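Long-range contact in phage-related conserved hypothetical protein, BB2244 (Bordetella bronchiseptica, PDB 2BDV), which is of unknown function but belongs to the SOS response-associated peptidase (SRAP) family, whose studied members crosslink to abasic sites in single-stranded DNA: residues K116-I121 and Q207-S212. Sequence-based numbering, arbitrary orientation.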
ATOM      1  N   LYS A 116       8.054  -4.042  21.579  1.00 35.60           N
ATOM      2  CA  LYS A 116       8.416  -3.637  20.234  1.00 33.80           C
ATOM      3  C   LYS A 116       8.562  -2.132  20.099  1.00 31.20           C
ATOM      4  O   LYS A 116       7.761  -1.364  20.632  1.00 29.28           O
ATOM      5  CB  LYS A 116       7.375  -4.148  19.237  1.00 36.02           C
ATOM      6  CG  LYS A 116       7.479  -5.627  18.927  1.00 38.16           C
ATOM      7  CD  LYS A 116       6.272  -6.083  18.128  1.00 42.06           C
ATOM      8  CE  LYS A 116       6.510  -7.430  17.461  1.00 45.20           C
ATOM      9  NZ  LYS A 116       7.606  -7.335  16.443  1.00 47.18           N
ATOM     10  N   GLN A 117       9.601  -1.725  19.380  1.00 28.94           N
ATOM     11  CA  GLN A 117       9.883  -0.316  19.134  1.00 28.02           C
ATOM     12  C   GLN A 117       9.413   0.087  17.728  1.00 25.75           C
ATOM     13  O   GLN A 117       9.989  -0.329  16.724  1.00 25.13           O
ATOM     14  CB  GLN A 117      11.390  -0.065  19.272  1.00 28.05           C
ATOM     15  CG  GLN A 117      11.863   1.281  18.739  1.00 29.28           C
ATOM     16  CD  GLN A 117      11.255   2.459  19.485  1.00 28.20           C
ATOM     17  OE1 GLN A 117      11.499   2.648  20.679  1.00 29.77           O
ATOM     18  NE2 GLN A 117      10.454   3.254  18.783  1.00 25.22           N
ATOM     19  N   PRO A 118       8.350   0.897  17.645  1.00 24.23           N
ATOM     20  CA  PRO A 118       7.848   1.327  16.335  1.00 23.56           C
ATOM     21  C   PRO A 118       8.776   2.324  15.623  1.00 24.98           C
ATOM     22  O   PRO A 118       9.330   3.226  16.252  1.00 23.92           O
ATOM     23  CB  PRO A 118       6.489   1.945  16.678  1.00 24.43           C
ATOM     24  CG  PRO A 118       6.707   2.492  18.065  1.00 21.30           C
ATOM     25  CD  PRO A 118       7.489   1.391  18.737  1.00 21.06           C
ATOM     26  N   TYR A 119       8.954   2.148  14.316  1.00 24.49           N
ATOM     27  CA  TYR A 119       9.790   3.047  13.520  1.00 23.48           C
ATOM     28  C   TYR A 119       8.960   3.657  12.392  1.00 22.93           C
ATOM     29  O   TYR A 119       8.004   3.040  11.909  1.00 23.88           O
ATOM     30  CB  TYR A 119      10.978   2.295  12.892  1.00 25.57           C
ATOM     31  CG  TYR A 119      12.125   2.025  13.833  1.00 27.28           C
ATOM     32  CD1 TYR A 119      12.077   0.961  14.734  1.00 28.92           C
ATOM     33  CD2 TYR A 119      13.237   2.863  13.863  1.00 28.63           C
ATOM     34  CE1 TYR A 119      13.104   0.739  15.648  1.00 27.91           C
ATOM     35  CE2 TYR A 119      14.272   2.651  14.772  1.00 29.74           C
ATOM     36  CZ  TYR A 119      14.197   1.589  15.664  1.00 31.35           C
ATOM     37  OH  TYR A 119      15.200   1.399  16.594  1.00 33.38           O
ATOM     38  N   TYR A 120       9.310   4.869  11.979  1.00 20.15           N
ATOM     39  CA  TYR A 120       8.611   5.520  10.871  1.00 19.27           C
ATOM     40  C   TYR A 120       9.619   5.600   9.711  1.00 19.10           C
ATOM     41  O   TYR A 120      10.723   6.102   9.896  1.00 17.38           O
ATOM     42  CB  TYR A 120       8.147   6.936  11.263  1.00 18.62           C
ATOM     43  CG  TYR A 120       7.511   7.697  10.113  1.00 19.36           C
ATOM     44  CD1 TYR A 120       6.360   7.219   9.496  1.00 20.33           C
ATOM     45  CD2 TYR A 120       8.068   8.880   9.636  1.00 19.90           C
ATOM     46  CE1 TYR A 120       5.778   7.889   8.438  1.00 19.30           C
ATOM     47  CE2 TYR A 120       7.494   9.571   8.568  1.00 20.37           C
ATOM     48  CZ  TYR A 120       6.342   9.064   7.973  1.00 22.65           C
ATOM     49  OH  TYR A 120       5.737   9.720   6.918  1.00 19.91           O
ATOM     50  N   ILE A 121       9.239   5.082   8.541  1.00 19.65           N
ATOM     51  CA  ILE A 121      10.100   5.072   7.348  1.00 19.79           C
ATOM     52  C   ILE A 121       9.523   6.000   6.285  1.00 19.55           C
ATOM     53  O   ILE A 121       8.317   5.999   6.055  1.00 18.69           O
ATOM     54  CB  ILE A 121      10.206   3.655   6.679  1.00 15.52           C
ATOM     55  CG1 ILE A 121      10.693   2.605   7.671  1.00 18.23           C
ATOM     56  CG2 ILE A 121      11.214   3.683   5.551  1.00 15.00           C
ATOM     57  CD1 ILE A 121       9.648   2.096   8.596  1.00 18.28           C
ATOM     58  N   GLN A 207       6.271   8.637  20.393  1.00 42.30           N
ATOM     59  CA  GLN A 207       4.887   8.774  20.834  1.00 46.92           C
ATOM     60  C   GLN A 207       4.231   7.390  20.781  1.00 49.83           C
ATOM     61  O   GLN A 207       4.892   6.392  20.479  1.00 49.28           O
ATOM     62  CB  GLN A 207       4.137   9.758  19.920  1.00 47.70           C
ATOM     63  CG  GLN A 207       3.713   9.185  18.569  1.00 50.46           C
ATOM     64  CD  GLN A 207       3.231  10.248  17.586  1.00 51.57           C
ATOM     65  OE1 GLN A 207       2.543   9.942  16.608  1.00 52.26           O
ATOM     66  NE2 GLN A 207       3.603  11.499  17.834  1.00 53.79           N
ATOM     67  N   GLU A 208       2.938   7.334  21.084  1.00 53.90           N
ATOM     68  CA  GLU A 208       2.190   6.075  21.058  1.00 57.51           C
ATOM     69  C   GLU A 208       1.532   5.860  19.699  1.00 58.36           C
ATOM     70  O   GLU A 208       0.718   6.671  19.262  1.00 59.00           O
ATOM     71  CB  GLU A 208       1.098   6.070  22.136  1.00 59.35           C
ATOM     72  CG  GLU A 208       1.540   5.570  23.501  1.00 62.41           C
ATOM     73  CD  GLU A 208       2.670   6.384  24.092  1.00 65.17           C
ATOM     74  OE1 GLU A 208       2.488   7.608  24.294  1.00 65.14           O
ATOM     75  OE2 GLU A 208       3.745   5.794  24.358  1.00 66.62           O
ATOM     76  N   VAL A 209       1.884   4.762  19.037  1.00 59.96           N
ATOM     77  CA  VAL A 209       1.316   4.439  17.732  1.00 60.45           C
ATOM     78  C   VAL A 209       0.843   2.991  17.701  1.00 61.27           C
ATOM     79  O   VAL A 209       0.120   2.581  16.794  1.00 61.01           O
ATOM     80  CB  VAL A 209       2.346   4.643  16.608  1.00 59.73           C
ATOM     81  CG1 VAL A 209       2.707   6.110  16.504  1.00 60.01           C
ATOM     82  CG2 VAL A 209       3.586   3.808  16.884  1.00 60.11           C
ATOM     83  N   GLY A 210       1.263   2.224  18.701  1.00 61.94           N
ATOM     84  CA  GLY A 210       0.883   0.827  18.780  1.00 63.23           C
ATOM     85  C   GLY A 210       1.994  -0.047  19.335  1.00 64.24           C
ATOM     86  O   GLY A 210       3.170   0.324  19.288  1.00 63.38           O
ATOM     87  N   SER A 211       1.616  -1.211  19.861  1.00 64.84           N
ATOM     88  CA  SER A 211       2.568  -2.159  20.430  1.00 65.91           C
ATOM     89  C   SER A 211       3.108  -3.116  19.368  1.00 66.58           C
ATOM     90  O   SER A 211       4.231  -3.615  19.482  1.00 66.50           O
ATOM     91  CB  SER A 211       1.909  -2.969  21.552  1.00 65.57           C
ATOM     92  OG  SER A 211       1.528  -2.137  22.632  1.00 65.52           O
ATOM     93  N   SER A 212       2.299  -3.369  18.341  1.00 66.99           N
ATOM     94  CA  SER A 212       2.678  -4.264  17.248  1.00 67.85           C
ATOM     95  C   SER A 212       2.027  -3.826  15.939  1.00 68.76           C
ATOM     96  O   SER A 212       1.178  -2.932  15.934  1.00 67.59           O
ATOM     97  CB  SER A 212       2.261  -5.705  17.565  1.00 67.36           C
ATOM     98  OG  SER A 212       2.966  -6.215  18.686  1.00 67.15           O
TER
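Pro118 and Val209 make the apolar centre of this contact, where a loop near the C-terminus lies over one face of strand 116-123. The CG2 methyl of Val209 comes down on the pyrrolidine ring, 3.5 Å from Pro118 CB, tight for two carbons, and nearly as close to Pro118 CG; the two side chains cross obliquely. With Val209 CG1 anti to the carbonyl carbon, CG2 sits between the backbone N and that carbon and does the touching. Gly210 O also faces the ring, 4.3 Å from Pro118 CG, and accepts a hydrogen bond from Trp105 NE1, while Arg4 NH2 binds Val209 O. At the backbone angles of Gly210 (phi 144°, psi 158°) a CB would be pressed against Val209 O. The loop runs on through Ser211 and Ser212 beside Lys116. There the contact passes to carbon-oxygen packing: Ser211 O is 3.2 Å from Lys116 CB, and Lys116 CD passes 3.4 Å from Ser212 OG. The lysine thus meets the loop through its methylene chain, extended as far as CE and bent only at chi4 (-64°). Ser212 OG makes a weak bond back to Ser211 O, but both serines are poorly ordered. The CB of Gln117 points away from the loop, and its NE2 donates to Pro118 O and Val205 O. Pro118 also touches Trp105 of the adjoining strand 101-107. The arrangement is a loop following edge strand 201-204 that folds back over an inner strand of the four-stranded antiparallel sheet in this SRAP-family fold.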